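Local coordinates for protein ADP-ribose pyrophosphatase (Streptococcus suis, PDB 3O8S) that probably hydrolyses ADP-ribose, or a related nucleoside diphosphate linked to another group, as a Nudix-family pyrophosphatase, at residues T73-I77 with N109-V114; A76-D81 with C192-R197. Residues are numbered along the deposited sequence.

Interaction 1: T73-I77 with N109-V114; sequences TRAAI and NVVKEV. With EDO (1,2-ethanediol), chain F.
Val110 lays its CG1 methyl against Thr73, 3.3 Å from CB, where the helix of the Nudix fold's loop-helix-loop motif packs on a central strand of the sheet. Thr73-Ile77 is extended and Asn109-Val114 is regular α-helix; their axes cross at -66° and approach to 8.2 Å, with Ala75 CA and Val110 CA 6.1 Å apart. Thr73, Ala75 and Ile77 direct their CA-to-CB bonds at the helix, whereas Arg74 and Ala76 point away. The small Ala75 lets the helix settle close: its CB lies 4.4 Å from Val110 CB and 3.4 Å from Val114 CG2. Val114 (t) also reaches Ile77, CG1 to CD1 being 3.7 Å. The polar end is built round Thr73 (p), whose OG1 accepts a hydrogen bond from Asn109 ND2 at 2.9 Å and is also bonded to Gly98 O; Asn109 OD1 in turn takes the backbone NH of Asp101. Glu113, probably the glutamate of a degenerate Nudix REU sequence, brings OE1 to 2.9 Å from Thr73 OG1. Beyond the interface, Arg74 (m) pairs with Asp72, and its NH1 donates a 2.9 Å hydrogen bond to O2 of a 1,2-ethanediol, probably from the crystallisation liquor.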
ATOM      1  N   THR A  73      -2.574  -2.818   9.289  1.00 53.56           N
ATOM      2  CA  THR A  73      -1.430  -3.590   8.814  1.00 50.12           C
ATOM      3  C   THR A  73      -1.560  -5.004   9.343  1.00 52.45           C
ATOM      4  O   THR A  73      -2.046  -5.195  10.453  1.00 53.06           O
ATOM      5  CB  THR A  73      -0.105  -2.929   9.178  1.00 56.47           C
ATOM      6  OG1 THR A  73      -0.018  -2.759  10.590  1.00 57.65           O
ATOM      7  CG2 THR A  73       0.096  -1.595   8.467  1.00 59.16           C
ATOM      8  N   ARG A  74      -1.225  -5.996   8.514  1.00 46.83           N
ATOM      9  CA  ARG A  74      -1.259  -7.421   8.883  1.00 45.53           C
ATOM     10  C   ARG A  74       0.029  -8.063   8.461  1.00 47.64           C
ATOM     11  O   ARG A  74       0.464  -7.866   7.310  1.00 47.14           O
ATOM     12  CB  ARG A  74      -2.452  -8.164   8.248  1.00 44.75           C
ATOM     13  CG  ARG A  74      -3.842  -7.712   8.717  1.00 51.07           C
ATOM     14  CD  ARG A  74      -4.219  -8.225  10.094  1.00 51.98           C
ATOM     15  NE  ARG A  74      -4.950  -7.195  10.833  1.00 61.28           N
ATOM     16  CZ  ARG A  74      -5.182  -7.216  12.141  1.00 67.93           C
ATOM     17  NH1 ARG A  74      -4.778  -8.241  12.879  1.00 55.32           N
ATOM     18  NH2 ARG A  74      -5.838  -6.219  12.719  1.00 53.18           N
ATOM     19  N   ALA A  75       0.658  -8.823   9.370  1.00 43.95           N
ATOM     20  CA  ALA A  75       1.912  -9.507   9.053  1.00 42.93           C
ATOM     21  C   ALA A  75       1.674 -10.987   8.776  1.00 44.21           C
ATOM     22  O   ALA A  75       1.023 -11.662   9.564  1.00 43.94           O
ATOM     23  CB  ALA A  75       2.913  -9.339  10.186  1.00 44.48           C
ATOM     24  N   ALA A  76       2.190 -11.479   7.648  1.00 40.15           N
ATOM     25  CA  ALA A  76       2.089 -12.889   7.248  1.00 40.48           C
ATOM     26  C   ALA A  76       3.470 -13.530   7.390  1.00 43.01           C
ATOM     27  O   ALA A  76       4.381 -13.159   6.667  1.00 42.63           O
ATOM     28  CB  ALA A  76       1.597 -12.988   5.812  1.00 40.70           C
ATOM     29  N   ILE A  77       3.635 -14.424   8.357  1.00 41.02           N
ATOM     30  CA  ILE A  77       4.909 -15.086   8.677  1.00 41.15           C
ATOM     31  C   ILE A  77       4.766 -16.584   8.434  1.00 43.93           C
ATOM     32  O   ILE A  77       3.870 -17.207   8.977  1.00 43.63           O
ATOM     33  CB  ILE A  77       5.333 -14.771  10.157  1.00 44.77           C
ATOM     34  CG1 ILE A  77       5.356 -13.238  10.435  1.00 44.08           C
ATOM     35  CG2 ILE A  77       6.704 -15.435  10.536  1.00 45.43           C
ATOM     36  CD1 ILE A  77       4.944 -12.884  11.880  1.00 54.90           C
ATOM     37  N   ASN A 109       5.527  -0.203  11.917  1.00 54.65           N
ATOM     38  CA  ASN A 109       4.307  -0.586  12.601  1.00 55.59           C
ATOM     39  C   ASN A 109       4.099  -2.126  12.612  1.00 57.43           C
ATOM     40  O   ASN A 109       3.852  -2.658  13.693  1.00 57.02           O
ATOM     41  CB  ASN A 109       3.112   0.124  11.981  1.00 58.79           C
ATOM     42  CG  ASN A 109       1.894   0.078  12.838  1.00 74.88           C
ATOM     43  OD1 ASN A 109       1.748   0.837  13.797  1.00 68.41           O
ATOM     44  ND2 ASN A 109       0.995  -0.821  12.506  1.00 69.56           N
ATOM     45  N   VAL A 110       4.229  -2.841  11.451  1.00 52.25           N
ATOM     46  CA  VAL A 110       4.036  -4.311  11.441  1.00 51.34           C
ATOM     47  C   VAL A 110       5.070  -5.020  12.305  1.00 53.36           C
ATOM     48  O   VAL A 110       4.703  -5.903  13.064  1.00 53.61           O
ATOM     49  CB  VAL A 110       3.955  -5.031  10.056  1.00 52.87           C
ATOM     50  CG1 VAL A 110       2.605  -4.877   9.428  1.00 52.24           C
ATOM     51  CG2 VAL A 110       5.072  -4.642   9.105  1.00 51.70           C
ATOM     52  N   VAL A 111       6.346  -4.661  12.159  1.00 49.35           N
ATOM     53  CA  VAL A 111       7.461  -5.239  12.913  1.00 49.30           C
ATOM     54  C   VAL A 111       7.245  -5.075  14.435  1.00 56.97           C
ATOM     55  O   VAL A 111       7.492  -6.028  15.177  1.00 57.99           O
ATOM     56  CB  VAL A 111       8.809  -4.622  12.452  1.00 51.71           C
ATOM     57  CG1 VAL A 111       9.968  -5.056  13.350  1.00 51.89           C
ATOM     58  CG2 VAL A 111       9.091  -4.971  10.991  1.00 48.74           C
ATOM     59  N   LYS A 112       6.812  -3.876  14.895  1.00 54.58           N
ATOM     60  CA  LYS A 112       6.578  -3.620  16.315  1.00 57.24           C
ATOM     61  C   LYS A 112       5.364  -4.418  16.802  1.00 59.82           C
ATOM     62  O   LYS A 112       5.393  -4.951  17.908  1.00 60.78           O
ATOM     63  CB  LYS A 112       6.396  -2.111  16.609  1.00 62.80           C
ATOM     64  N   GLU A 113       4.311  -4.513  15.967  1.00 53.78           N
ATOM     65  CA  GLU A 113       3.100  -5.261  16.302  1.00 53.83           C
ATOM     66  C   GLU A 113       3.373  -6.748  16.416  1.00 55.54           C
ATOM     67  O   GLU A 113       2.749  -7.393  17.244  1.00 56.56           O
ATOM     68  CB  GLU A 113       2.004  -5.022  15.270  1.00 54.20           C
ATOM     69  CG  GLU A 113       1.215  -3.753  15.524  1.00 66.18           C
ATOM     70  CD  GLU A 113       0.398  -3.289  14.336  1.00 82.21           C
ATOM     71  OE1 GLU A 113       0.605  -3.815  13.216  1.00 65.34           O
ATOM     72  OE2 GLU A 113      -0.432  -2.371  14.520  1.00 77.91           O
ATOM     73  N   VAL A 114       4.281  -7.299  15.582  1.00 49.48           N
ATOM     74  CA  VAL A 114       4.641  -8.726  15.617  1.00 47.84           C
ATOM     75  C   VAL A 114       5.371  -9.005  16.911  1.00 53.48           C
ATOM     76  O   VAL A 114       5.064 -10.003  17.564  1.00 53.46           O
ATOM     77  CB  VAL A 114       5.467  -9.192  14.393  1.00 48.06           C
ATOM     78  CG1 VAL A 114       5.959 -10.622  14.572  1.00 46.69           C
ATOM     79  CG2 VAL A 114       4.640  -9.081  13.131  1.00 46.08           C
TER
HETATM   80  C1  EDO F 210      -4.406  -8.958  17.718  1.00 66.10           C
HETATM   81  O1  EDO F 210      -4.572  -7.572  18.038  1.00 71.21           O
HETATM   82  C2  EDO F 210      -4.183  -9.098  16.220  1.00 62.76           C
HETATM   83  O2  EDO F 210      -5.441  -9.207  15.549  1.00 64.76           O

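Interaction 2: A76-D81 with C192-R197; sequences AIFQED and CLEASR
Asp81 and Arg197 form a salt bridge at the solvent-facing edge of this contact, in which one carboxylate oxygen serves two guanidinium nitrogens: Asp81 OD2 lies 3.2 Å from Arg197 NE and 3.1 Å from Arg197 NH2, both hydrogen bonds near 150° and close to the guanidinium plane. The bridge ties the tip of a β-hairpin to the helix lying across the sheet of the α/β/α Nudix sandwich. Extended Ala76-Gln79 gives way to Glu80 (phi/psi 58/37°) and Asp81 (63/16°), both left-handed as in a type I' turn, before strand 82-87 returns. Strand 76-79 and helix 192-197 cross at -61°, their axes 9.1 Å apart; the CA pairs are Ala76-Cys192 at 6.3 Å, Asp81-Leu193 at 6.8 Å and Phe78-Ser196 at 7.5 Å. To reach the turn, Arg197 runs m, t, t, t through chi1 to chi4. Inward from the bridge, Leu193 (chi1 t, chi2 p) sets CD1 3.7 Å from Asp81 CB and 3.8 Å from Phe78 CE2. The Phe78 ring (m, chi2 89°) lies against the helix from Cys192 to Ser196, its CZ 3.3 Å from Leu193 N and 3.9 Å from Cys192 CB. Deeper in, Ala76 CB meets Cys192 CB at 3.6 Å; Leu151 of adjoining strand 145-157 touches Phe78 and Ser196, and Val128 of strand 120-132 touches Cys192. Ser196 (p) meets the ring on the same side as Leu193: its CB is 3.6 Å from Phe78 CD1, and its OG, over one ring face, donates a 2.7 Å hydrogen bond to Leu193 O.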
ATOM      1  N   ALA A  76       2.190 -11.479   7.648  1.00 40.15           N
ATOM      2  CA  ALA A  76       2.089 -12.889   7.248  1.00 40.48           C
ATOM      3  C   ALA A  76       3.470 -13.530   7.390  1.00 43.01           C
ATOM      4  O   ALA A  76       4.381 -13.159   6.667  1.00 42.63           O
ATOM      5  CB  ALA A  76       1.597 -12.988   5.812  1.00 40.70           C
ATOM      6  N   ILE A  77       3.635 -14.424   8.357  1.00 41.02           N
ATOM      7  CA  ILE A  77       4.909 -15.086   8.677  1.00 41.15           C
ATOM      8  C   ILE A  77       4.766 -16.584   8.434  1.00 43.93           C
ATOM      9  O   ILE A  77       3.870 -17.207   8.977  1.00 43.63           O
ATOM     10  CB  ILE A  77       5.333 -14.771  10.157  1.00 44.77           C
ATOM     11  CG1 ILE A  77       5.356 -13.238  10.435  1.00 44.08           C
ATOM     12  CG2 ILE A  77       6.704 -15.435  10.536  1.00 45.43           C
ATOM     13  CD1 ILE A  77       4.944 -12.884  11.880  1.00 54.90           C
ATOM     14  N   PHE A  78       5.677 -17.167   7.652  1.00 41.60           N
ATOM     15  CA  PHE A  78       5.624 -18.596   7.321  1.00 41.92           C
ATOM     16  C   PHE A  78       6.843 -19.377   7.805  1.00 49.36           C
ATOM     17  O   PHE A  78       7.960 -18.876   7.787  1.00 49.43           O
ATOM     18  CB  PHE A  78       5.461 -18.789   5.787  1.00 41.56           C
ATOM     19  CG  PHE A  78       4.135 -18.281   5.260  1.00 41.71           C
ATOM     20  CD1 PHE A  78       3.992 -16.963   4.837  1.00 42.85           C
ATOM     21  CD2 PHE A  78       3.015 -19.106   5.234  1.00 44.98           C
ATOM     22  CE1 PHE A  78       2.752 -16.484   4.371  1.00 43.60           C
ATOM     23  CE2 PHE A  78       1.783 -18.631   4.763  1.00 47.54           C
ATOM     24  CZ  PHE A  78       1.654 -17.312   4.364  1.00 43.01           C
ATOM     25  N   GLN A  79       6.606 -20.621   8.203  1.00 47.65           N
ATOM     26  CA  GLN A  79       7.600 -21.623   8.585  1.00 49.08           C
ATOM     27  C   GLN A  79       7.051 -22.949   8.066  1.00 54.46           C
ATOM     28  O   GLN A  79       5.933 -23.308   8.433  1.00 55.52           O
ATOM     29  CB  GLN A  79       7.877 -21.624  10.116  1.00 51.04           C
ATOM     30  CG  GLN A  79       8.710 -20.407  10.603  1.00 54.14           C
ATOM     31  CD  GLN A  79      10.136 -20.353  10.059  1.00 66.65           C
ATOM     32  OE1 GLN A  79      11.002 -21.139  10.439  1.00 62.97           O
ATOM     33  NE2 GLN A  79      10.425 -19.409   9.173  1.00 50.17           N
ATOM     34  N   GLU A  80       7.750 -23.592   7.113  1.00 51.84           N
ATOM     35  CA  GLU A  80       7.307 -24.834   6.445  1.00 55.41           C
ATOM     36  C   GLU A  80       5.933 -24.642   5.756  1.00 60.64           C
ATOM     37  O   GLU A  80       5.098 -25.552   5.780  1.00 63.41           O
ATOM     38  CB  GLU A  80       7.240 -26.014   7.434  1.00 59.44           C
ATOM     39  CG  GLU A  80       8.523 -26.815   7.538  1.00 76.51           C
ATOM     40  CD  GLU A  80       9.603 -26.228   8.420  1.00102.10           C
ATOM     41  OE1 GLU A  80       9.275 -25.619   9.465  1.00 89.31           O
ATOM     42  OE2 GLU A  80      10.793 -26.429   8.088  1.00108.94           O
ATOM     43  N   ASP A  81       5.699 -23.439   5.181  1.00 54.37           N
ATOM     44  CA  ASP A  81       4.474 -23.024   4.497  1.00 53.40           C
ATOM     45  C   ASP A  81       3.242 -23.001   5.457  1.00 56.76           C
ATOM     46  O   ASP A  81       2.107 -22.945   4.986  1.00 57.51           O
ATOM     47  CB  ASP A  81       4.210 -23.885   3.240  1.00 57.25           C
ATOM     48  CG  ASP A  81       5.150 -23.623   2.064  1.00 67.45           C
ATOM     49  OD1 ASP A  81       5.720 -22.510   1.987  1.00 68.13           O
ATOM     50  OD2 ASP A  81       5.261 -24.501   1.191  1.00 77.39           O
ATOM     51  N   CYS A 192      -1.394 -14.701   0.878  1.00 43.06           N
ATOM     52  CA  CYS A 192      -0.109 -14.508   1.572  1.00 41.61           C
ATOM     53  C   CYS A 192       0.826 -15.703   1.342  1.00 43.77           C
ATOM     54  O   CYS A 192       2.005 -15.485   1.052  1.00 42.50           O
ATOM     55  CB  CYS A 192      -0.339 -14.259   3.060  1.00 42.21           C
ATOM     56  SG  CYS A 192      -1.146 -12.680   3.425  1.00 45.58           S
ATOM     57  N   LEU A 193       0.293 -16.964   1.390  1.00 41.18           N
ATOM     58  CA  LEU A 193       1.103 -18.175   1.128  1.00 41.38           C
ATOM     59  C   LEU A 193       1.667 -18.156  -0.301  1.00 46.36           C
ATOM     60  O   LEU A 193       2.867 -18.401  -0.504  1.00 45.76           O
ATOM     61  CB  LEU A 193       0.298 -19.460   1.378  1.00 43.88           C
ATOM     62  CG  LEU A 193       0.985 -20.813   1.049  1.00 49.73           C
ATOM     63  CD1 LEU A 193       2.250 -21.027   1.875  1.00 49.21           C
ATOM     64  CD2 LEU A 193       0.043 -21.958   1.254  1.00 51.32           C
ATOM     65  N   GLU A 194       0.804 -17.825  -1.279  1.00 43.19           N
ATOM     66  CA  GLU A 194       1.188 -17.707  -2.677  1.00 44.18           C
ATOM     67  C   GLU A 194       2.320 -16.655  -2.816  1.00 44.13           C
ATOM     68  O   GLU A 194       3.305 -16.937  -3.487  1.00 43.35           O
ATOM     69  CB  GLU A 194      -0.040 -17.369  -3.549  1.00 46.96           C
ATOM     70  CG  GLU A 194       0.202 -17.449  -5.050  1.00 63.00           C
ATOM     71  CD  GLU A 194      -0.880 -16.814  -5.911  1.00 86.54           C
ATOM     72  OE1 GLU A 194      -2.057 -16.796  -5.472  1.00 61.42           O
ATOM     73  OE2 GLU A 194      -0.549 -16.330  -7.021  1.00 77.20           O
ATOM     74  N   ALA A 195       2.208 -15.484  -2.137  1.00 38.44           N
ATOM     75  CA  ALA A 195       3.267 -14.459  -2.134  1.00 36.24           C
ATOM     76  C   ALA A 195       4.577 -15.001  -1.531  1.00 42.31           C
ATOM     77  O   ALA A 195       5.652 -14.752  -2.092  1.00 43.65           O
ATOM     78  CB  ALA A 195       2.817 -13.227  -1.365  1.00 35.51           C
ATOM     79  N   SER A 196       4.492 -15.788  -0.439  1.00 39.51           N
ATOM     80  CA  SER A 196       5.703 -16.366   0.157  1.00 41.09           C
ATOM     81  C   SER A 196       6.389 -17.381  -0.756  1.00 45.84           C
ATOM     82  O   SER A 196       7.598 -17.586  -0.603  1.00 46.43           O
ATOM     83  CB  SER A 196       5.409 -17.029   1.504  1.00 44.97           C
ATOM     84  OG  SER A 196       4.848 -18.315   1.336  1.00 59.58           O
ATOM     85  N   ARG A 197       5.619 -18.055  -1.652  1.00 41.75           N
ATOM     86  CA  ARG A 197       6.141 -19.067  -2.573  1.00 43.06           C
ATOM     87  C   ARG A 197       6.613 -18.486  -3.923  1.00 46.30           C
ATOM     88  O   ARG A 197       7.180 -19.217  -4.730  1.00 48.01           O
ATOM     89  CB  ARG A 197       5.073 -20.144  -2.844  1.00 44.27           C
ATOM     90  CG  ARG A 197       4.855 -21.133  -1.689  1.00 48.60           C
ATOM     91  CD  ARG A 197       3.609 -21.963  -1.935  1.00 62.23           C
ATOM     92  NE  ARG A 197       3.490 -23.101  -1.014  1.00 82.91           N
ATOM     93  CZ  ARG A 197       2.386 -23.837  -0.861  1.00 94.21           C
ATOM     94  NH1 ARG A 197       1.292 -23.561  -1.565  1.00 74.16           N
ATOM     95  NH2 ARG A 197       2.366 -24.847   0.002  1.00 76.01           N
TER

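How the interactions relate
Both contacts start from strand 70-79 and share Ala76 and Ile77, yet they occupy opposite faces of the sheet, with centres about 14 Å apart. The alternation of side chains along the strand makes this possible: Ala75 and Ile77 serve the helix of interaction 1, Ala76 and Phe78 that of interaction 2, completing the two helical layers of the sandwich. Interaction 1 is wholly buried and holds the Nudix helix, which in this family usually supplies metal-binding glutamates, so it probably lies beside the catalytic site. Interaction 2 sits nearer the surface at the hairpin end; an acetate ion, probably from the crystallisation liquor, lies about 5 Å from the side chain of Ser196.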